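Local coordinates for 3-oxoacyl-[acyl-carrier-protein] synthase 2 (Rickettsia rickettsii, PDB 4JGA) that probably catalyses the decarboxylative condensation of malonyl-ACP with a growing acyl-ACP in fatty acid elongation, as a KAS II enzyme of the thiolase superfamily, at residues D84-R87 and L88-M91; L133-I136 and E137-I141. All coordinates share one frame; numbering follows the deposited sequence.

Interaction 1 (D84-R87 and L88-M91)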
loop_
_atom_site.group_PDB
_atom_site.type_symbol
_atom_site.label_atom_id
_atom_site.label_comp_id
_atom_site.label_asym_id
_atom_site.label_seq_id
_atom_site.Cartn_x
_atom_site.Cartn_y
_atom_site.Cartn_z
ATOM N N ASP A 84 -14.200 11.627 -19.995
ATOM C CA ASP A 84 -13.177 11.080 -19.131
ATOM C C ASP A 84 -12.367 9.919 -19.726
ATOM O O ASP A 84 -11.459 9.424 -19.063
ATOM C CB ASP A 84 -13.811 10.524 -17.861
ATOM C CG ASP A 84 -14.478 11.559 -17.020
ATOM O OD1 ASP A 84 -14.442 12.730 -17.327
ATOM O OD2 ASP A 84 -15.054 11.156 -15.997
ATOM N N ILE A 85 -12.710 9.456 -20.922
ATOM C CA ILE A 85 -12.069 8.280 -21.505
ATOM C C ILE A 85 -10.590 8.530 -21.788
ATOM O O ILE A 85 -9.758 7.708 -21.472
ATOM C CB ILE A 85 -12.774 7.798 -22.788
ATOM C CG1 ILE A 85 -14.129 7.178 -22.412
ATOM C CG2 ILE A 85 -11.932 6.771 -23.541
ATOM C CD1 ILE A 85 -15.078 7.027 -23.569
ATOM N N ASN A 86 -10.287 9.672 -22.381
ATOM C CA ASN A 86 -8.913 9.992 -22.750
ATOM C C ASN A 86 -7.915 9.880 -21.572
ATOM O O ASN A 86 -6.925 9.153 -21.656
ATOM C CB ASN A 86 -8.840 11.384 -23.302
ATOM C CG ASN A 86 -7.462 11.710 -23.812
ATOM O OD1 ASN A 86 -6.902 10.937 -24.575
ATOM N ND2 ASN A 86 -6.911 12.846 -23.404
ATOM N N ARG A 87 -8.214 10.569 -20.473
ATOM C CA ARG A 87 -7.356 10.515 -19.300
ATOM C C ARG A 87 -7.220 9.084 -18.739
ATOM O O ARG A 87 -6.121 8.644 -18.371
ATOM C CB ARG A 87 -7.856 11.474 -18.220
ATOM C CG ARG A 87 -7.218 11.189 -16.862
ATOM C CD ARG A 87 -7.782 12.028 -15.727
ATOM N NE ARG A 87 -9.139 11.601 -15.382
ATOM C CZ ARG A 87 -9.963 12.317 -14.617
ATOM N NH1 ARG A 87 -9.548 13.462 -14.068
ATOM N NH2 ARG A 87 -11.191 11.872 -14.381
ATOM N N LEU A 88 -8.339 8.363 -18.652
ATOM C CA LEU A 88 -8.319 7.043 -18.070
ATOM C C LEU A 88 -7.460 6.128 -18.937
ATOM O O LEU A 88 -6.775 5.232 -18.410
ATOM C CB LEU A 88 -9.751 6.481 -17.900
ATOM C CG LEU A 88 -9.863 5.086 -17.277
ATOM C CD1 LEU A 88 -9.115 5.023 -15.954
ATOM C CD2 LEU A 88 -11.305 4.642 -17.040
ATOM N N SER A 89 -7.504 6.347 -20.258
ATOM C CA SER A 89 -6.795 5.458 -21.193
ATOM C C SER A 89 -5.258 5.561 -21.055
ATOM O O SER A 89 -4.556 4.631 -21.412
ATOM C CB SER A 89 -7.195 5.712 -22.637
ATOM O OG SER A 89 -6.732 6.974 -23.053
ATOM N N LYS A 90 -4.764 6.642 -20.454
ATOM C CA LYS A 90 -3.328 6.824 -20.206
ATOM C C LYS A 90 -2.829 6.027 -19.009
ATOM O O LYS A 90 -1.634 5.843 -18.851
ATOM C CB LYS A 90 -3.032 8.289 -19.914
ATOM C CG LYS A 90 -3.665 9.242 -20.891
ATOM C CD LYS A 90 -3.004 9.152 -22.220
ATOM C CE LYS A 90 -3.541 10.282 -23.079
ATOM N NZ LYS A 90 -3.263 9.932 -24.475
ATOM N N MET A 91 -3.752 5.608 -18.138
ATOM C CA MET A 91 -3.419 4.885 -16.917
ATOM C C MET A 91 -3.128 3.421 -17.217
ATOM O O MET A 91 -3.530 2.906 -18.257
ATOM C CB MET A 91 -4.577 4.990 -15.916
ATOM C CG MET A 91 -5.087 6.424 -15.662
ATOM S SD MET A 91 -3.847 7.588 -15.068
ATOM C CE MET A 91 -3.770 7.164 -13.386
#
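Ser89 folds its hydroxyl back onto the carbonyl of Asn86, three residues earlier in the short helix 85-89 of this thiolase-fold subunit. Ser89 OG donates to Asn86 O at 2.6 Å, the donor tilted 24° from the carbonyl plane; chi1 of 68°, which sets OG between the backbone N and the carbonyl carbon, turns it toward that oxygen. Ser89 N donates to Ile85 O, 2.9 Å away and nearly in line with the carbonyl, and makes a second, weak hydrogen bond of 3.2 Å from Ser89 N to Asn86 O. Bonding shifts from four-residue to three-residue spacing along the segment. Leu88 N reaches Asp84 O weakly, but Lys90 N donates to Arg87 O at 3.2 Å from above the carbonyl plane, 63° out of it, and Met91 N goes to Leu88 O. Around the turn, Leu88 packs on Phe79, Ile95 and Leu167. Arg87 and Met91 both lie against Met292 of the second subunit. The side chains of Asn86 and Lys90 meet at Asn86 OD1 and Lys90 CE, 3.7 Å apart. The lysine chain, bent at chi2, passes beyond the oxygen end of the Asn86 carbonyl, with Lys90 CG 3.3 Å from Asn86 O.

Interaction 2 (L133-I136 and E137-I141)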
loop_
_atom_site.group_PDB
_atom_site.type_symbol
_atom_site.label_atom_id
_atom_site.label_comp_id
_atom_site.label_asym_id
_atom_site.label_seq_id
_atom_site.Cartn_x
_atom_site.Cartn_y
_atom_site.Cartn_z
ATOM N N LEU A 133 2.721 -2.488 -13.623
ATOM C CA LEU A 133 3.853 -3.259 -14.125
ATOM C C LEU A 133 4.074 -3.063 -15.613
ATOM O O LEU A 133 5.197 -2.778 -16.041
ATOM C CB LEU A 133 3.662 -4.731 -13.807
ATOM C CG LEU A 133 4.794 -5.626 -14.287
ATOM C CD1 LEU A 133 6.115 -5.156 -13.704
ATOM C CD2 LEU A 133 4.513 -7.077 -13.966
ATOM N N LYS A 134 3.013 -3.182 -16.407
ATOM C CA LYS A 134 3.101 -2.968 -17.847
ATOM C C LYS A 134 3.536 -1.507 -18.164
ATOM O O LYS A 134 4.344 -1.272 -19.045
ATOM C CB LYS A 134 1.769 -3.311 -18.525
ATOM C CG LYS A 134 1.729 -2.928 -19.999
ATOM C CD LYS A 134 0.591 -3.635 -20.731
ATOM C CE LYS A 134 0.389 -3.129 -22.160
ATOM N NZ LYS A 134 1.561 -3.460 -23.020
ATOM N N MET A 135 2.995 -0.548 -17.432
ATOM C CA MET A 135 3.299 0.855 -17.639
ATOM C C MET A 135 4.787 1.121 -17.414
ATOM O O MET A 135 5.439 1.726 -18.269
ATOM C CB MET A 135 2.435 1.739 -16.720
ATOM C CG MET A 135 2.592 3.249 -16.925
ATOM S SD MET A 135 2.397 3.800 -18.624
ATOM C CE MET A 135 0.721 3.206 -18.987
ATOM N N ILE A 136 5.334 0.574 -16.328
ATOM C CA ILE A 136 6.745 0.767 -16.012
ATOM C C ILE A 136 7.617 0.010 -17.005
ATOM O O ILE A 136 8.586 0.546 -17.490
ATOM C CB ILE A 136 7.085 0.376 -14.558
ATOM C CG1 ILE A 136 6.313 1.270 -13.584
ATOM C CG2 ILE A 136 8.585 0.504 -14.276
ATOM C CD1 ILE A 136 6.434 0.876 -12.120
ATOM N N GLU A 137 7.250 -1.229 -17.299
ATOM C CA GLU A 137 7.997 -2.072 -18.232
ATOM C C GLU A 137 8.049 -1.424 -19.600
ATOM O O GLU A 137 9.124 -1.208 -20.139
ATOM C CB GLU A 137 7.352 -3.472 -18.305
ATOM C CG GLU A 137 7.895 -4.398 -19.387
ATOM C CD GLU A 137 7.302 -5.788 -19.291
ATOM O OE1 GLU A 137 6.181 -5.905 -18.772
ATOM O OE2 GLU A 137 7.993 -6.758 -19.700
ATOM N N ASP A 138 6.885 -1.091 -20.147
ATOM C CA ASP A 138 6.805 -0.465 -21.477
ATOM C C ASP A 138 7.539 0.874 -21.503
ATOM O O ASP A 138 8.240 1.170 -22.449
ATOM C CB ASP A 138 5.352 -0.248 -21.922
ATOM C CG ASP A 138 4.619 -1.544 -22.195
ATOM O OD1 ASP A 138 5.254 -2.607 -22.228
ATOM O OD2 ASP A 138 3.399 -1.502 -22.374
ATOM N N THR A 139 7.365 1.671 -20.468
ATOM C CA THR A 139 7.871 3.031 -20.492
ATOM C C THR A 139 9.400 2.981 -20.389
ATOM O O THR A 139 10.087 3.768 -21.050
ATOM C CB THR A 139 7.277 3.922 -19.377
ATOM O OG1 THR A 139 5.853 4.012 -19.501
ATOM C CG2 THR A 139 7.849 5.340 -19.466
ATOM N N SER A 140 9.908 2.054 -19.568
ATOM C CA SER A 140 11.341 1.864 -19.390
ATOM C C SER A 140 12.011 1.420 -20.677
ATOM O O SER A 140 13.063 1.931 -21.034
ATOM C CB SER A 140 11.592 0.823 -18.315
ATOM O OG SER A 140 11.112 1.250 -17.052
ATOM N N ILE A 141 11.390 0.489 -21.378
ATOM C CA ILE A 141 11.953 -0.024 -22.601
ATOM C C ILE A 141 11.956 1.051 -23.677
ATOM O O ILE A 141 12.944 1.280 -24.365
ATOM C CB ILE A 141 11.176 -1.265 -23.072
ATOM C CG1 ILE A 141 11.475 -2.439 -22.128
ATOM C CG2 ILE A 141 11.592 -1.660 -24.481
ATOM C CD1 ILE A 141 10.553 -3.643 -22.331
#
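Lys134 and Asp138 form an i to i+4 salt bridge on helix 133-146, an alpha-helix that lies along the dimer interface of this thiolase-fold enzyme. NZ of Lys134 meets Asp138 OD2 at 2.8 Å on the syn lone pair; the lysine is extended as far as CE and turns only at chi4 (66°), which brings the ammonium to the edge of the carboxylate, at OD2. Lys134 CG also lies 3.2 Å from Asp138 OD2, so the aliphatic part runs close beside the acid.

The hydroxyl bonds form a second group. Thr139 and Ser140 each return OG1 or OG to the carbonyl four residues back, at 2.6 Å for Thr139 OG1 to Met135 O and 2.7 Å for Ser140 OG to Ile136 O. Each oxygen also takes the backbone N-H of the same residue, the two donors approaching from opposite faces of its plane.

Other contacts tie the helix to its surroundings. Glu137 turns its carboxylate to Thr217 OG1 and Val219 N, Ile136 meets Ile136 of the second subunit, and Ser140 lies on that subunit's Glu137. The thioether comes alongside the threonine hydroxyl, Met135 SD being 3.6 Å from Thr139 OG1.

Interactions 1 and 2 follow one another along the chain, their centres about 17 Å apart, and both belong to the N-terminal ketoacyl synthase part of the chain. They meet through one methyl group: Met135 CE of segment 133-136 packs 3.5 Å from Lys90 O and 4.2 Å from Met91 C. Asp92, next in sequence after 88-91, accepts a hydrogen bond from Met135 N through OD1. Both interactions also touch the second subunit, and in interaction 2 Thr139 adds a packing contact with Val219 of that subunit. A bound 1,2-ethanediol, probably from the crystallisation liquor, lies about 4 Å from the Ile136 side chain.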